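Long-range contact in AT-less polyketide synthase (Streptomyces platensis subsp. rosaceus, PDB 4TKT), which probably catalyses decarboxylative Claisen condensation, as ketosynthase domain KS6 of MgsF, to lengthen the polyketide chain of isomigrastatin: residues 76-81 with 610-615. Sequence-based numbering, arbitrary orientation.
Sequences FDPLFF and ERYWYT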
loop_
_atom_site.group_PDB
_atom_site.type_symbol
_atom_site.label_atom_id
_atom_site.label_comp_id
_atom_site.label_asym_id
_atom_site.label_seq_id
_atom_site.Cartn_x
_atom_site.Cartn_y
_atom_site.Cartn_z
ATOM N N PHE A 76 14.097 -6.854 -8.826
ATOM C CA PHE A 76 13.384 -5.955 -9.727
ATOM C C PHE A 76 13.179 -6.593 -11.099
ATOM O O PHE A 76 13.949 -7.460 -11.509
ATOM C CB PHE A 76 14.152 -4.636 -9.860
ATOM C CG PHE A 76 13.408 -3.562 -10.603
ATOM C CD1 PHE A 76 12.089 -3.273 -10.295
ATOM C CD2 PHE A 76 14.038 -2.826 -11.594
ATOM C CE1 PHE A 76 11.408 -2.279 -10.972
ATOM C CE2 PHE A 76 13.362 -1.827 -12.272
ATOM C CZ PHE A 76 12.047 -1.554 -11.961
ATOM N N ASP A 77 12.139 -6.159 -11.803
ATOM C CA ASP A 77 11.829 -6.671 -13.135
ATOM C C ASP A 77 11.884 -5.542 -14.160
ATOM O O ASP A 77 10.847 -5.081 -14.629
ATOM C CB ASP A 77 10.445 -7.324 -13.136
ATOM C CG ASP A 77 10.173 -8.141 -14.389
ATOM O OD1 ASP A 77 10.902 -7.989 -15.395
ATOM O OD2 ASP A 77 9.211 -8.937 -14.363
ATOM N N PRO A 78 13.098 -5.097 -14.516
ATOM C CA PRO A 78 13.275 -3.920 -15.378
ATOM C C PRO A 78 12.650 -4.063 -16.772
ATOM O O PRO A 78 12.081 -3.095 -17.280
ATOM C CB PRO A 78 14.799 -3.791 -15.480
ATOM C CG PRO A 78 15.322 -5.153 -15.180
ATOM C CD PRO A 78 14.385 -5.718 -14.161
ATOM N N LEU A 79 12.751 -5.242 -17.377
ATOM C CA LEU A 79 12.199 -5.461 -18.713
ATOM C C LEU A 79 10.690 -5.255 -18.726
ATOM O O LEU A 79 10.123 -4.782 -19.712
ATOM C CB LEU A 79 12.544 -6.862 -19.216
ATOM C CG LEU A 79 13.727 -6.969 -20.179
ATOM C CD1 LEU A 79 14.864 -6.061 -19.755
ATOM C CD2 LEU A 79 14.203 -8.406 -20.257
ATOM N N PHE A 80 10.047 -5.614 -17.622
ATOM C CA PHE A 80 8.613 -5.420 -17.476
ATOM C C PHE A 80 8.253 -3.941 -17.592
ATOM O O PHE A 80 7.222 -3.589 -18.165
ATOM C CB PHE A 80 8.139 -5.984 -16.136
ATOM C CG PHE A 80 6.659 -5.877 -15.919
ATOM C CD1 PHE A 80 5.814 -6.896 -16.319
ATOM C CD2 PHE A 80 6.112 -4.763 -15.306
ATOM C CE1 PHE A 80 4.452 -6.804 -16.117
ATOM C CE2 PHE A 80 4.750 -4.663 -15.103
ATOM C CZ PHE A 80 3.919 -5.685 -15.509
ATOM N N PHE A 81 9.116 -3.078 -17.060
ATOM C CA PHE A 81 8.845 -1.644 -17.025
ATOM C C PHE A 81 9.566 -0.871 -18.125
ATOM O O PHE A 81 9.595 0.359 -18.108
ATOM C CB PHE A 81 9.230 -1.066 -15.660
ATOM C CG PHE A 81 8.435 -1.630 -14.522
ATOM C CD1 PHE A 81 7.160 -1.163 -14.254
ATOM C CD2 PHE A 81 8.960 -2.632 -13.723
ATOM C CE1 PHE A 81 6.423 -1.683 -13.208
ATOM C CE2 PHE A 81 8.226 -3.159 -12.677
ATOM C CZ PHE A 81 6.957 -2.683 -12.417
ATOM N N GLU A 610 15.070 -10.926 -10.151
ATOM C CA GLU A 610 16.506 -10.823 -10.381
ATOM C C GLU A 610 17.087 -9.633 -9.619
ATOM O O GLU A 610 16.435 -8.600 -9.478
ATOM C CB GLU A 610 16.792 -10.710 -11.879
ATOM C CG GLU A 610 15.781 -9.853 -12.626
ATOM C CD GLU A 610 15.599 -10.276 -14.072
ATOM O OE1 GLU A 610 15.832 -11.466 -14.376
ATOM O OE2 GLU A 610 15.220 -9.420 -14.901
ATOM N N ARG A 611 18.314 -9.787 -9.131
ATOM C CA ARG A 611 18.920 -8.814 -8.229
ATOM C C ARG A 611 19.711 -7.727 -8.956
ATOM O O ARG A 611 20.513 -8.017 -9.842
ATOM C CB ARG A 611 19.831 -9.537 -7.231
ATOM C CG ARG A 611 19.103 -10.553 -6.353
ATOM C CD ARG A 611 20.067 -11.543 -5.705
ATOM N NE ARG A 611 21.051 -10.892 -4.842
ATOM C CZ ARG A 611 20.936 -10.787 -3.521
ATOM N NH1 ARG A 611 19.876 -11.290 -2.903
ATOM N NH2 ARG A 611 21.882 -10.179 -2.816
ATOM N N TYR A 612 19.483 -6.475 -8.566
ATOM C CA TYR A 612 20.220 -5.344 -9.122
ATOM C C TYR A 612 20.753 -4.437 -8.019
ATOM O O TYR A 612 20.021 -4.055 -7.107
ATOM C CB TYR A 612 19.335 -4.543 -10.078
ATOM C CG TYR A 612 18.866 -5.346 -11.263
ATOM C CD1 TYR A 612 19.641 -5.439 -12.412
ATOM C CD2 TYR A 612 17.657 -6.026 -11.228
ATOM C CE1 TYR A 612 19.220 -6.181 -13.498
ATOM C CE2 TYR A 612 17.229 -6.769 -12.306
ATOM C CZ TYR A 612 18.012 -6.845 -13.438
ATOM O OH TYR A 612 17.585 -7.586 -14.514
ATOM N N TRP A 613 22.033 -4.095 -8.109
ATOM C CA TRP A 613 22.667 -3.243 -7.114
ATOM C C TRP A 613 23.740 -2.384 -7.782
ATOM O O TRP A 613 24.185 -2.689 -8.885
ATOM C CB TRP A 613 23.261 -4.096 -5.990
ATOM C CG TRP A 613 23.311 -3.410 -4.655
ATOM C CD1 TRP A 613 24.428 -3.092 -3.940
ATOM C CD2 TRP A 613 22.195 -2.959 -3.876
ATOM N NE1 TRP A 613 24.077 -2.474 -2.764
ATOM C CE2 TRP A 613 22.712 -2.380 -2.701
ATOM C CE3 TRP A 613 20.809 -2.988 -4.059
ATOM C CZ2 TRP A 613 21.894 -1.836 -1.714
ATOM C CZ3 TRP A 613 19.999 -2.447 -3.078
ATOM C CH2 TRP A 613 20.543 -1.879 -1.922
ATOM N N TYR A 614 24.154 -1.313 -7.115
ATOM C CA TYR A 614 25.060 -0.337 -7.719
ATOM C C TYR A 614 26.450 -0.912 -8.009
ATOM O O TYR A 614 27.220 -0.333 -8.774
ATOM C CB TYR A 614 25.188 0.897 -6.817
ATOM C CG TYR A 614 26.132 0.699 -5.655
ATOM C CD1 TYR A 614 25.732 0.004 -4.521
ATOM C CD2 TYR A 614 27.426 1.205 -5.693
ATOM C CE1 TYR A 614 26.595 -0.186 -3.460
ATOM C CE2 TYR A 614 28.295 1.022 -4.639
ATOM C CZ TYR A 614 27.876 0.326 -3.525
ATOM O OH TYR A 614 28.740 0.142 -2.472
ATOM N N THR A 615 26.770 -2.047 -7.399
ATOM C CA THR A 615 28.090 -2.645 -7.579
ATOM C C THR A 615 28.149 -3.546 -8.808
ATOM O O THR A 615 29.210 -4.063 -9.151
ATOM C CB THR A 615 28.514 -3.461 -6.345
ATOM O OG1 THR A 615 27.458 -4.352 -5.974
ATOM C CG2 THR A 615 28.808 -2.540 -5.182
HETATM O O HOH W 1 13.390 -7.870 -16.226
#
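Pro78 and Tyr612 meet tip to tip and supply most of the side-chain packing here. The CG of the proline ring lies 3.4 Å from OH of Tyr612, its CD packs obliquely against CE2, and CB of Phe76 touches CD2 farther down the tyrosine ring. With CG anti to its own carbonyl carbon (chi1 -62°), Tyr612 presents the CE2 edge to the carbonyl oxygen of Phe76, which sits in the ring plane, 3.4 Å from CE2. Backbone pairing is slight: Phe76 N donates to Glu610 O at 3.0 Å, joining strand 75-76 to strand 610-611. Glu610 OE2 takes a weak hydrogen bond from Tyr612 OH of its own segment, and a shorter one from a water that bridges to the other segment. That water also donates to Asp77 OD1, 2.6 Å away, and accepts from Leu79 N. Asp77 OD2 bonds to Ala608 N, while Arg96 of helix 93-109 binds Tyr612 O. A leucine in place of Tyr612 would probably leave Glu610 OE2 without its phenolic donor and Pro78 CG without the oxygen it packs on. The two carboxylates, with OD1 and OE2 4.6 Å apart, would repel if both are charged; one water, probably easing that repulsion, joins a direct backbone bond and the Pro78-Tyr612 packing in linking this C-terminal segment to the ketosynthase domain.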